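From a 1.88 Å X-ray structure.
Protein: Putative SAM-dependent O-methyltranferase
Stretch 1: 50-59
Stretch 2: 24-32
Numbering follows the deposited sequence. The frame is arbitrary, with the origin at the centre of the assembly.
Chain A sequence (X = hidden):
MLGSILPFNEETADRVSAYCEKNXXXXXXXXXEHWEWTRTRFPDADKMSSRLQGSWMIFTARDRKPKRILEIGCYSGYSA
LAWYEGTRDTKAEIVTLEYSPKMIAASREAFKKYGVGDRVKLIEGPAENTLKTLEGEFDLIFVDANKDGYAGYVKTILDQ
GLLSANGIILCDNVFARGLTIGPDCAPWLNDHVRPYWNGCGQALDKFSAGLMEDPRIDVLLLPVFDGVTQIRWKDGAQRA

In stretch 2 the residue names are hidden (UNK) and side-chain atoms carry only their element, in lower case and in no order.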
# COMPACT_ATOMS: atom_id res chain seq x y z
N SER A 50 8.44 -7.45 -9.80
CA SER A 50 7.44 -8.22 -10.53
C SER A 50 6.57 -7.34 -11.44
O SER A 50 6.66 -6.11 -11.39
CB SER A 50 6.52 -8.96 -9.56
OG SER A 50 5.66 -8.03 -8.91
N ARG A 51 5.73 -7.96 -12.25
CA ARG A 51 4.78 -7.21 -13.08
C ARG A 51 3.73 -6.47 -12.25
O ARG A 51 3.38 -5.32 -12.54
CB ARG A 51 4.08 -8.16 -14.07
CG ARG A 51 5.02 -8.76 -15.10
CD ARG A 51 4.28 -9.69 -16.07
NE ARG A 51 3.18 -9.02 -16.75
CZ ARG A 51 2.66 -9.43 -17.91
NH1 ARG A 51 3.15 -10.49 -18.53
NH2 ARG A 51 1.65 -8.76 -18.45
N LEU A 52 3.23 -7.14 -11.20
CA LEU A 52 2.25 -6.52 -10.31
C LEU A 52 2.86 -5.27 -9.67
O LEU A 52 2.21 -4.22 -9.57
CB LEU A 52 1.78 -7.52 -9.24
CG LEU A 52 0.71 -7.01 -8.26
CD1 LEU A 52 -0.55 -6.57 -9.02
CD2 LEU A 52 0.38 -8.11 -7.23
N GLN A 53 4.12 -5.37 -9.24
CA GLN A 53 4.79 -4.21 -8.66
C GLN A 53 4.91 -3.10 -9.68
O GLN A 53 4.82 -1.93 -9.33
CB GLN A 53 6.19 -4.58 -8.14
CG GLN A 53 6.20 -5.38 -6.87
CD GLN A 53 7.61 -5.69 -6.41
OE1 GLN A 53 8.14 -6.76 -6.69
NE2 GLN A 53 8.23 -4.74 -5.70
N GLY A 54 5.11 -3.47 -10.94
CA GLY A 54 5.10 -2.48 -12.02
C GLY A 54 3.78 -1.72 -12.10
O GLY A 54 3.74 -0.49 -12.21
N SER A 55 2.68 -2.47 -12.06
CA SER A 55 1.35 -1.83 -12.04
C SER A 55 1.21 -0.90 -10.83
O SER A 55 0.64 0.18 -10.94
CB SER A 55 0.26 -2.88 -12.03
OG SER A 55 0.30 -3.63 -13.23
N TRP A 56 1.74 -1.32 -9.69
CA TRP A 56 1.69 -0.50 -8.48
C TRP A 56 2.48 0.80 -8.63
O TRP A 56 2.02 1.87 -8.22
CB TRP A 56 2.21 -1.32 -7.29
CG TRP A 56 2.55 -0.52 -6.07
CD1 TRP A 56 1.67 0.12 -5.23
CD2 TRP A 56 3.85 -0.30 -5.53
NE1 TRP A 56 2.35 0.72 -4.20
CE2 TRP A 56 3.69 0.48 -4.36
CE3 TRP A 56 5.14 -0.70 -5.90
CZ2 TRP A 56 4.77 0.87 -3.58
CZ3 TRP A 56 6.21 -0.30 -5.13
CH2 TRP A 56 6.02 0.48 -3.97
N MET A 57 3.66 0.72 -9.22
CA MET A 57 4.48 1.90 -9.42
C MET A 57 3.78 2.88 -10.35
O MET A 57 3.72 4.08 -10.07
CB MET A 57 5.86 1.51 -9.98
CG MET A 57 6.69 0.69 -9.00
SD MET A 57 8.28 0.21 -9.70
CE MET A 57 7.81 -1.02 -10.85
N ILE A 58 3.23 2.37 -11.46
CA ILE A 58 2.56 3.25 -12.41
C ILE A 58 1.31 3.89 -11.78
O ILE A 58 1.08 5.10 -11.94
CB ILE A 58 2.17 2.48 -13.69
CG1 ILE A 58 3.45 2.02 -14.42
CG2 ILE A 58 1.32 3.35 -14.60
CD1 ILE A 58 3.20 1.21 -15.66
N PHE A 59 0.53 3.09 -11.07
CA PHE A 59 -0.66 3.60 -10.38
C PHE A 59 -0.28 4.70 -9.40
O PHE A 59 -0.87 5.79 -9.38
CB PHE A 59 -1.39 2.47 -9.64
CG PHE A 59 -2.71 2.89 -9.00
CD1 PHE A 59 -2.74 3.56 -7.79
CD2 PHE A 59 -3.93 2.60 -9.62
CE1 PHE A 59 -3.95 3.94 -7.20
CE2 PHE A 59 -5.13 2.96 -9.04
CZ PHE A 59 -5.15 3.64 -7.84
N UNK A 24 -5.94 -6.26 -11.80
CA UNK A 24 -5.36 -4.93 -11.79
C UNK A 24 -5.04 -4.55 -13.22
O UNK A 24 -4.79 -5.43 -14.06
o UNK A 24 -4.32 -5.33 -9.64
c UNK A 24 -4.08 -4.85 -10.94
N UNK A 25 -5.02 -3.26 -13.53
CA UNK A 25 -4.60 -2.86 -14.86
C UNK A 25 -3.15 -3.23 -15.06
O UNK A 25 -2.33 -3.08 -14.16
c UNK A 25 -4.86 -1.38 -15.09
c UNK A 25 -6.30 -1.08 -15.32
c UNK A 25 -8.33 -0.38 -14.82
n UNK A 25 -8.37 -0.92 -16.03
n UNK A 25 -7.09 -0.47 -14.37
c UNK A 25 -7.12 -1.38 -16.36
N UNK A 26 -2.84 -3.78 -16.23
CA UNK A 26 -1.51 -4.28 -16.51
C UNK A 26 -0.53 -3.20 -16.92
O UNK A 26 -0.90 -2.06 -17.19
N UNK A 27 0.74 -3.56 -16.98
CA UNK A 27 1.75 -2.63 -17.46
C UNK A 27 1.70 -2.60 -18.98
O UNK A 27 1.22 -3.54 -19.61
c UNK A 27 3.49 -4.45 -17.35
c UNK A 27 3.23 -2.87 -15.43
c UNK A 27 4.92 -4.82 -17.08
c UNK A 27 3.16 -3.02 -16.95
N UNK A 28 2.18 -1.50 -19.59
CA UNK A 28 2.15 -1.38 -21.05
C UNK A 28 2.91 -2.50 -21.75
O UNK A 28 3.83 -3.07 -21.16
c UNK A 28 2.82 -0.03 -21.32
c UNK A 28 2.68 -0.26 -18.95
c UNK A 28 2.62 0.75 -20.08
N UNK A 29 2.55 -2.80 -22.99
CA UNK A 29 3.18 -3.89 -23.73
C UNK A 29 4.70 -3.77 -23.81
O UNK A 29 5.43 -4.76 -23.66
c UNK A 29 2.60 -3.98 -25.15
c UNK A 29 1.18 -4.50 -25.17
o UNK A 29 0.54 -4.43 -26.23
o UNK A 29 0.71 -4.99 -24.12
N UNK A 30 5.17 -2.55 -24.02
CA UNK A 30 6.60 -2.30 -24.18
C UNK A 30 7.34 -2.67 -22.91
O UNK A 30 8.46 -3.19 -22.95
c UNK A 30 6.85 -0.84 -24.54
N UNK A 31 6.71 -2.38 -21.77
CA UNK A 31 7.33 -2.64 -20.48
C UNK A 31 7.33 -4.14 -20.17
O UNK A 31 8.28 -4.65 -19.59
c UNK A 31 8.77 -1.40 -18.22
c UNK A 31 6.62 -1.85 -19.37
c UNK A 31 6.62 -0.82 -17.05
c UNK A 31 7.33 -1.80 -18.01
N UNK A 32 6.28 -4.84 -20.57
CA UNK A 32 6.30 -6.30 -20.50
C UNK A 32 7.49 -6.84 -21.30
O UNK A 32 8.24 -7.70 -20.83
c UNK A 32 3.80 -6.48 -20.26
c UNK A 32 5.01 -6.93 -21.06
c UNK A 32 5.12 -8.45 -21.07
O HOH W 1 0.91 -6.74 -16.41

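Position 24 carries one side-chain carbon followed by one oxygen, the outline of a hydroxymethyl group. The CA-to-CB bond points toward the helix of stretch 1, and the oxygen lies 4.0 Å from Leu-52 CD1, a contact without polar character. This residue is Ser-24; its OG finds a hydrogen-bonding partner elsewhere in the structure.

At position 25 a single carbon leads to a five-membered ring of three carbons and two nitrogens, which only an imidazole satisfies. The end of the side chain leads away from stretch 1; its nearest approach is made by CB, 5.9 Å from Ser-55 OG, and the ring lies farther off. His-25 therefore contributes through its backbone: Ser-55 OG donates a hydrogen bond to His-25 O at 2.8 Å.

Position 26 has no side-chain atoms, so it is Gly-26. Its CA passes 3.8 Å from Ser-55 OG. A CB here would have room, so contact with the helix does not account for the absence of a side chain.

Position 27 shows four carbons, forked at the first, with one arm two carbons long. Its CA lies 5.5 Å from Ser-55 CA, the nearest pairing of the two backbones. The carbon of the short arm rests on the helix backbone, 3.4 Å from Ser-55 N, 3.6 Å from Gly-54 C and 3.8 Å from Arg-51 O. The beta-branched pattern identifies Ile-27, and that carbon is CG2. The fit depends on Gly-54, since an ideal CB there would fall 3.0 Å from Ile-27 CG2 and clash.

At position 28 three carbons close a ring onto the backbone nitrogen, and the ring carbon bonded to that nitrogen packs 3.6 Å from Ile-58 CD1. The closed ring defines Pro-28, and the packing carbon is CD. The residue occupies the N-cap position of the following helix, and its carbonyl oxygen accepts from the backbone N of position 32, with the two atoms 3.1 Å apart.

Position 29 has two carbons, the second bearing two oxygens: a short carboxylate, Asp-29, not in contact with stretch 1. Position 30 has a single carbon and is Ala-30, also out of reach on the exposed side of the helix.

Position 31 has four carbons forked at the second. Its CA-to-CB bond points toward stretch 1, and one terminal carbon lies 4.2 Å from Ile-58 CD1. This is Leu-31, and that carbon is CD2.

Position 32 has one carbon carrying two more, one of which lies 3.6 Å from Arg-51 NH2, over one face of the guanidinium, an apolar covering that leaves the polar edge of the group free for other partners. The compact fork is that of Val-32, and the covering carbon is CG2.

The contact thus centers on Ile-27, which enters the shallow space left by Gly-54, while Ile-58 CD1 meets Ile-27, Pro-28 and Leu-31 in an apolar cluster. The Ser-55 hydroxyl fastens the preceding loop to the helix. Farther toward the helix start, water 1 accepts from both Ile-27 N at 3.2 Å and Arg-51 NH2 at 3.0 Å, so the arginine bridges to the loop backbone through solvent while Val-32 covers its face. Together these interactions bury 396 Å², counting both sides.

Stretch 2, residues 24-32: SHGIPDALV
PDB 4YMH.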